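Local coordinates for protein probable thiol peroxidase (Aquifex aeolicus, PDB 2YZH) that probably reduces hydrogen peroxide and organic hydroperoxides to water and alcohols at the expense of thioredoxin, as a thiol peroxidase of the peroxiredoxin family, at residues E64-T67 with K68-E72; T6-K10 with G11-T15. All blocks are in the same frame, centred on the assembly; numbering follows the deposited sequence.

Contact 1. Residues E64-T67 with K68-E72; sequences ETET and KKFNE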
ATOM      1  N   GLU D  64       1.989   3.472 -25.829  1.00 22.08           N
ATOM      2  CA  GLU D  64       3.230   3.463 -26.595  1.00 22.86           C
ATOM      3  C   GLU D  64       3.199   4.589 -27.620  1.00 22.77           C
ATOM      4  O   GLU D  64       4.182   5.309 -27.798  1.00 23.25           O
ATOM      5  CB  GLU D  64       3.418   2.116 -27.296  1.00 25.74           C
ATOM      6  CG  GLU D  64       3.734   0.977 -26.346  1.00 29.39           C
ATOM      7  CD  GLU D  64       3.876  -0.359 -27.050  1.00 33.68           C
ATOM      8  OE1 GLU D  64       4.211  -1.355 -26.371  1.00 34.60           O
ATOM      9  OE2 GLU D  64       3.653  -0.414 -28.277  1.00 35.02           O
ATOM     10  N   THR D  65       2.056   4.740 -28.283  1.00 22.45           N
ATOM     11  CA  THR D  65       1.866   5.783 -29.285  1.00 21.22           C
ATOM     12  C   THR D  65       1.968   7.167 -28.657  1.00 21.61           C
ATOM     13  O   THR D  65       2.599   8.074 -29.213  1.00 21.79           O
ATOM     14  CB  THR D  65       0.481   5.645 -29.963  1.00 23.24           C
ATOM     15  OG1 THR D  65       0.460   4.453 -30.755  1.00 24.22           O
ATOM     16  CG2 THR D  65       0.189   6.848 -30.843  1.00 21.49           C
ATOM     17  N   GLU D  66       1.343   7.330 -27.494  1.00 18.25           N
ATOM     18  CA  GLU D  66       1.371   8.611 -26.803  1.00 18.09           C
ATOM     19  C   GLU D  66       2.805   8.984 -26.427  1.00 16.97           C
ATOM     20  O   GLU D  66       3.238  10.115 -26.639  1.00 16.73           O
ATOM     21  CB  GLU D  66       0.521   8.553 -25.533  1.00 18.26           C
ATOM     22  CG  GLU D  66       0.307   9.914 -24.895  1.00 20.28           C
ATOM     23  CD  GLU D  66      -0.281   9.831 -23.497  1.00 19.57           C
ATOM     24  OE1 GLU D  66      -0.998   8.855 -23.204  1.00 18.47           O
ATOM     25  OE2 GLU D  66      -0.031  10.757 -22.701  1.00 19.39           O
ATOM     26  N   THR D  67       3.533   8.022 -25.865  1.00 18.32           N
ATOM     27  CA  THR D  67       4.913   8.248 -25.447  1.00 19.71           C
ATOM     28  C   THR D  67       5.842   8.574 -26.618  1.00 21.37           C
ATOM     29  O   THR D  67       6.707   9.447 -26.505  1.00 21.70           O
ATOM     30  CB  THR D  67       5.462   7.028 -24.689  1.00 20.73           C
ATOM     31  OG1 THR D  67       4.590   6.722 -23.595  1.00 18.77           O
ATOM     32  CG2 THR D  67       6.861   7.323 -24.145  1.00 18.78           C
ATOM     33  N   LYS D  68       5.674   7.882 -27.740  1.00 22.33           N
ATOM     34  CA  LYS D  68       6.510   8.158 -28.904  1.00 24.26           C
ATOM     35  C   LYS D  68       6.229   9.559 -29.428  1.00 24.51           C
ATOM     36  O   LYS D  68       7.145  10.281 -29.815  1.00 23.41           O
ATOM     37  CB  LYS D  68       6.252   7.146 -30.027  1.00 27.64           C
ATOM     38  CG  LYS D  68       6.803   5.761 -29.759  1.00 32.58           C
ATOM     39  CD  LYS D  68       8.278   5.816 -29.367  1.00 37.68           C
ATOM     40  CE  LYS D  68       9.183   6.299 -30.497  1.00 39.56           C
ATOM     41  NZ  LYS D  68       9.473   5.228 -31.498  1.00 41.21           N
ATOM     42  N   LYS D  69       4.955   9.942 -29.425  1.00 24.63           N
ATOM     43  CA  LYS D  69       4.546  11.250 -29.916  1.00 26.51           C
ATOM     44  C   LYS D  69       5.102  12.377 -29.046  1.00 26.17           C
ATOM     45  O   LYS D  69       5.556  13.401 -29.560  1.00 25.57           O
ATOM     46  CB  LYS D  69       3.015  11.325 -29.991  1.00 29.13           C
ATOM     47  CG  LYS D  69       2.494  12.423 -30.914  1.00 35.14           C
ATOM     48  CD  LYS D  69       1.023  12.215 -31.276  1.00 37.03           C
ATOM     49  CE  LYS D  69       0.793  10.881 -31.990  1.00 39.54           C
ATOM     50  NZ  LYS D  69      -0.643  10.649 -32.342  1.00 38.84           N
ATOM     51  N   PHE D  70       5.072  12.198 -27.729  1.00 23.84           N
ATOM     52  CA  PHE D  70       5.611  13.222 -26.840  1.00 23.16           C
ATOM     53  C   PHE D  70       7.130  13.277 -26.958  1.00 21.73           C
ATOM     54  O   PHE D  70       7.726  14.346 -26.856  1.00 21.88           O
ATOM     55  CB  PHE D  70       5.205  12.955 -25.389  1.00 23.24           C
ATOM     56  CG  PHE D  70       3.922  13.632 -24.989  1.00 22.30           C
ATOM     57  CD1 PHE D  70       3.810  15.018 -25.048  1.00 21.98           C
ATOM     58  CD2 PHE D  70       2.827  12.889 -24.565  1.00 21.52           C
ATOM     59  CE1 PHE D  70       2.624  15.656 -24.691  1.00 21.63           C
ATOM     60  CE2 PHE D  70       1.639  13.517 -24.205  1.00 20.22           C
ATOM     61  CZ  PHE D  70       1.537  14.904 -24.269  1.00 21.24           C
ATOM     62  N   ASN D  71       7.754  12.124 -27.175  1.00 21.97           N
ATOM     63  CA  ASN D  71       9.205  12.070 -27.323  1.00 24.29           C
ATOM     64  C   ASN D  71       9.612  12.894 -28.546  1.00 25.73           C
ATOM     65  O   ASN D  71      10.625  13.597 -28.533  1.00 26.29           O
ATOM     66  CB  ASN D  71       9.667  10.620 -27.493  1.00 24.39           C
ATOM     67  CG  ASN D  71      11.182  10.493 -27.541  1.00 25.18           C
ATOM     68  OD1 ASN D  71      11.873  10.792 -26.564  1.00 20.78           O
ATOM     69  ND2 ASN D  71      11.706  10.054 -28.685  1.00 24.17           N
ATOM     70  N   GLU D  72       8.801  12.812 -29.596  1.00 27.36           N
ATOM     71  CA  GLU D  72       9.052  13.541 -30.838  1.00 27.83           C
ATOM     72  C   GLU D  72       8.918  15.054 -30.703  1.00 27.79           C
ATOM     73  O   GLU D  72       9.844  15.797 -31.029  1.00 25.88           O
ATOM     74  CB  GLU D  72       8.085  13.074 -31.925  1.00 29.92           C
ATOM     75  CG  GLU D  72       8.364  11.701 -32.488  1.00 35.27           C
ATOM     76  CD  GLU D  72       7.243  11.217 -33.387  1.00 38.23           C
ATOM     77  OE1 GLU D  72       6.793  12.002 -34.252  1.00 39.43           O
ATOM     78  OE2 GLU D  72       6.815  10.053 -33.235  1.00 41.22           O
TER
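E66 and F70, one helical turn apart, lie alongside each other and point the same way from helix 61-73. Carboxylate oxygen E66 OE2 comes within 3.6 Å of F70 CE2, and E66 CG is 3.9 Å from the same ring carbon, the carboxylate and ring planes standing 58° apart. With CG anti to the backbone N (chi1 -170°) and the chain extended beyond it, E66 brings CG and OE2 alongside the CD2-CE2 side of the ring. Y160 meets the F70 ring edge-to-face, and I53 of strand 49-54 touches both side chains. Cutting F70 back to an alanine here is likely to leave a gap against I53 and V163, take the ring from beside the buried E66 chain and remove the partner of Y160. T65 and K69 repeat the side-by-side arrangement more loosely, T65 CG2 lying 4.2 Å from K69 NZ.

Two ion pairs lead away from the helix, E66 OE1 with R134 and K69 NZ with E157.

The backbone supplies four N-H(i+4) to O(i) hydrogen bonds: K68, K69, F70 and N71 N donate to E64, T65, E66 and T67 O, each at 3.0 Å. Among the hydroxyls, T65 OG1 bonds to P61 O and T67 OG1 to C63 O.

The buried E66 carboxylate thus has its charge met by R134 while lying against an aromatic surface, and T67 has its hydroxyl fixed next to the predicted peroxidatic cysteine.

Contact 2. Residues T6-K10 with G11-T15; sequences TVNLK and GNPVT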
ATOM      1  N   THR D   6     -13.758  11.325 -12.307  1.00 19.72           N
ATOM      2  CA  THR D   6     -14.164  10.140 -13.049  1.00 20.65           C
ATOM      3  C   THR D   6     -13.641  10.189 -14.487  1.00 19.72           C
ATOM      4  O   THR D   6     -13.388  11.263 -15.032  1.00 21.35           O
ATOM      5  CB  THR D   6     -15.714  10.018 -13.108  1.00 23.47           C
ATOM      6  OG1 THR D   6     -16.251   9.970 -11.779  1.00 27.13           O
ATOM      7  CG2 THR D   6     -16.123   8.758 -13.846  1.00 25.78           C
ATOM      8  N   VAL D   7     -13.465   9.016 -15.082  1.00 19.09           N
ATOM      9  CA  VAL D   7     -13.033   8.886 -16.472  1.00 18.12           C
ATOM     10  C   VAL D   7     -13.750   7.651 -16.979  1.00 17.65           C
ATOM     11  O   VAL D   7     -14.261   6.860 -16.183  1.00 19.23           O
ATOM     12  CB  VAL D   7     -11.506   8.641 -16.622  1.00 18.20           C
ATOM     13  CG1 VAL D   7     -10.731   9.849 -16.133  1.00 18.53           C
ATOM     14  CG2 VAL D   7     -11.095   7.382 -15.867  1.00 18.71           C
ATOM     15  N   ASN D   8     -13.812   7.486 -18.294  1.00 15.67           N
ATOM     16  CA  ASN D   8     -14.454   6.305 -18.850  1.00 15.80           C
ATOM     17  C   ASN D   8     -13.399   5.304 -19.297  1.00 15.60           C
ATOM     18  O   ASN D   8     -12.302   5.687 -19.714  1.00 15.94           O
ATOM     19  CB  ASN D   8     -15.308   6.652 -20.075  1.00 17.38           C
ATOM     20  CG  ASN D   8     -16.514   7.493 -19.737  1.00 20.66           C
ATOM     21  OD1 ASN D   8     -17.106   7.357 -18.667  1.00 20.33           O
ATOM     22  ND2 ASN D   8     -16.905   8.355 -20.668  1.00 23.60           N
ATOM     23  N   LEU D   9     -13.725   4.023 -19.183  1.00 14.36           N
ATOM     24  CA  LEU D   9     -12.847   2.961 -19.661  1.00 15.81           C
ATOM     25  C   LEU D   9     -13.736   2.188 -20.623  1.00 16.04           C
ATOM     26  O   LEU D   9     -14.662   1.495 -20.205  1.00 16.14           O
ATOM     27  CB  LEU D   9     -12.376   2.036 -18.536  1.00 14.06           C
ATOM     28  CG  LEU D   9     -11.659   0.777 -19.054  1.00 18.43           C
ATOM     29  CD1 LEU D   9     -10.507   1.174 -19.984  1.00 18.16           C
ATOM     30  CD2 LEU D   9     -11.138  -0.047 -17.878  1.00 17.57           C
ATOM     31  N   LYS D  10     -13.463   2.330 -21.915  1.00 16.61           N
ATOM     32  CA  LYS D  10     -14.267   1.673 -22.938  1.00 16.77           C
ATOM     33  C   LYS D  10     -15.739   2.066 -22.795  1.00 16.96           C
ATOM     34  O   LYS D  10     -16.633   1.228 -22.887  1.00 17.61           O
ATOM     35  CB  LYS D  10     -14.093   0.152 -22.860  1.00 18.36           C
ATOM     36  CG  LYS D  10     -12.658  -0.291 -23.146  1.00 20.55           C
ATOM     37  CD  LYS D  10     -12.482  -1.794 -23.088  1.00 21.83           C
ATOM     38  CE  LYS D  10     -11.043  -2.175 -23.391  1.00 22.75           C
ATOM     39  NZ  LYS D  10     -10.815  -3.641 -23.294  1.00 25.28           N
ATOM     40  N   GLY D  11     -15.980   3.352 -22.553  1.00 17.11           N
ATOM     41  CA  GLY D  11     -17.341   3.849 -22.428  1.00 18.65           C
ATOM     42  C   GLY D  11     -17.992   3.779 -21.056  1.00 19.95           C
ATOM     43  O   GLY D  11     -18.998   4.445 -20.813  1.00 20.35           O
ATOM     44  N   ASN D  12     -17.424   2.981 -20.159  1.00 19.15           N
ATOM     45  CA  ASN D  12     -17.971   2.815 -18.816  1.00 20.64           C
ATOM     46  C   ASN D  12     -17.257   3.697 -17.798  1.00 19.44           C
ATOM     47  O   ASN D  12     -16.035   3.701 -17.718  1.00 17.52           O
ATOM     48  CB  ASN D  12     -17.860   1.348 -18.403  1.00 21.18           C
ATOM     49  CG  ASN D  12     -18.619   0.428 -19.339  1.00 24.12           C
ATOM     50  OD1 ASN D  12     -18.235  -0.721 -19.545  1.00 27.68           O
ATOM     51  ND2 ASN D  12     -19.707   0.929 -19.903  1.00 24.70           N
ATOM     52  N   PRO D  13     -18.024   4.460 -17.008  1.00 20.12           N
ATOM     53  CA  PRO D  13     -17.464   5.352 -15.991  1.00 19.19           C
ATOM     54  C   PRO D  13     -16.755   4.607 -14.867  1.00 17.79           C
ATOM     55  O   PRO D  13     -17.231   3.580 -14.389  1.00 17.16           O
ATOM     56  CB  PRO D  13     -18.690   6.104 -15.473  1.00 21.03           C
ATOM     57  CG  PRO D  13     -19.632   6.073 -16.633  1.00 22.47           C
ATOM     58  CD  PRO D  13     -19.480   4.660 -17.122  1.00 21.87           C
ATOM     59  N   VAL D  14     -15.603   5.123 -14.463  1.00 16.27           N
ATOM     60  CA  VAL D  14     -14.848   4.544 -13.362  1.00 16.13           C
ATOM     61  C   VAL D  14     -14.348   5.702 -12.511  1.00 14.60           C
ATOM     62  O   VAL D  14     -13.839   6.697 -13.024  1.00 16.01           O
ATOM     63  CB  VAL D  14     -13.651   3.692 -13.843  1.00 18.70           C
ATOM     64  CG1 VAL D  14     -14.155   2.454 -14.560  1.00 19.34           C
ATOM     65  CG2 VAL D  14     -12.746   4.506 -14.732  1.00 21.10           C
ATOM     66  N   THR D  15     -14.513   5.579 -11.205  1.00 15.07           N
ATOM     67  CA  THR D  15     -14.092   6.636 -10.311  1.00 13.65           C
ATOM     68  C   THR D  15     -12.597   6.597 -10.037  1.00 13.19           C
ATOM     69  O   THR D  15     -11.967   5.535 -10.075  1.00 13.64           O
ATOM     70  CB  THR D  15     -14.850   6.549  -8.983  1.00 15.88           C
ATOM     71  OG1 THR D  15     -14.780   5.206  -8.489  1.00 15.62           O
ATOM     72  CG2 THR D  15     -16.308   6.935  -9.183  1.00 15.91           C
TER
HETATM   73  O   HOH W   1     -15.023  -0.599 -18.573  1.00 30.65           O
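The flat carboxamide of N8 sets its oxygen against the puckered ring of P13 on one face of the hairpin, N8 OD1 lying 3.5 Å from P13 CG and 3.4 Å from P13 CA. T6 follows on this face, its methyl CG2 4.0 Å from P13 CB. At the turn end the carboxamide of N12 belongs to the other face, and a water donates to L9 O and, weakly, to N12 OD1. V7, L9 and V14 share that face: V7 CG2 meets V14 CG2 at 3.5 Å, and L9 CB touches V14 CG1 more loosely. Both valines put CG2 between the backbone N and the carbonyl carbon, which turns these methyls into the contact.

V7 and V14 also form an antiparallel hydrogen-bonded pair, with V14 N to V7 O at 2.8 Å and V7 N to V14 O at 3.1 Å. L9 and N12 form the next such pair, closing a type I' turn; here L9 N reaches N12 O at 2.8 Å, whereas N12 N approaches L9 O from above the carbonyl plane. At the turn, phi 87° and psi -16° call for glycine at G11, since a CB would clash with K10 O.

Backbone pairing thus closes a hairpin with a two-residue type I' turn. Backbone bonds of N8 to P152 and I154 anchor it, as does the E153 carboxylate, which accepts from the amides of K10 and G11, while V7, L9 and V14 form an apolar patch, L9 resting on L128 and I154.

Contact 2 comes first along the chain, in the N-terminal hairpin of strands 6-9 and 12-15, and contact 1 follows within helix 61-73. Their centres are about 23 Å apart and their nearest atoms about 12 Å, so they do not touch. The hairpin is an N-terminal feature familiar from the Tpx subfamily, whereas helix 61-73 links strands 49-54 and 80-86 of the central mixed sheet in a beta-alpha-beta unit of the thioredoxin fold. Contact 1 adjoins the predicted active-site C63, which the same helix carries in its first turn, the T67 and C63 side chains being about 5 Å apart. Contact 2 is peripheral, and its T15 packs on T15 of the second subunit, so the hairpin takes part in the assembly.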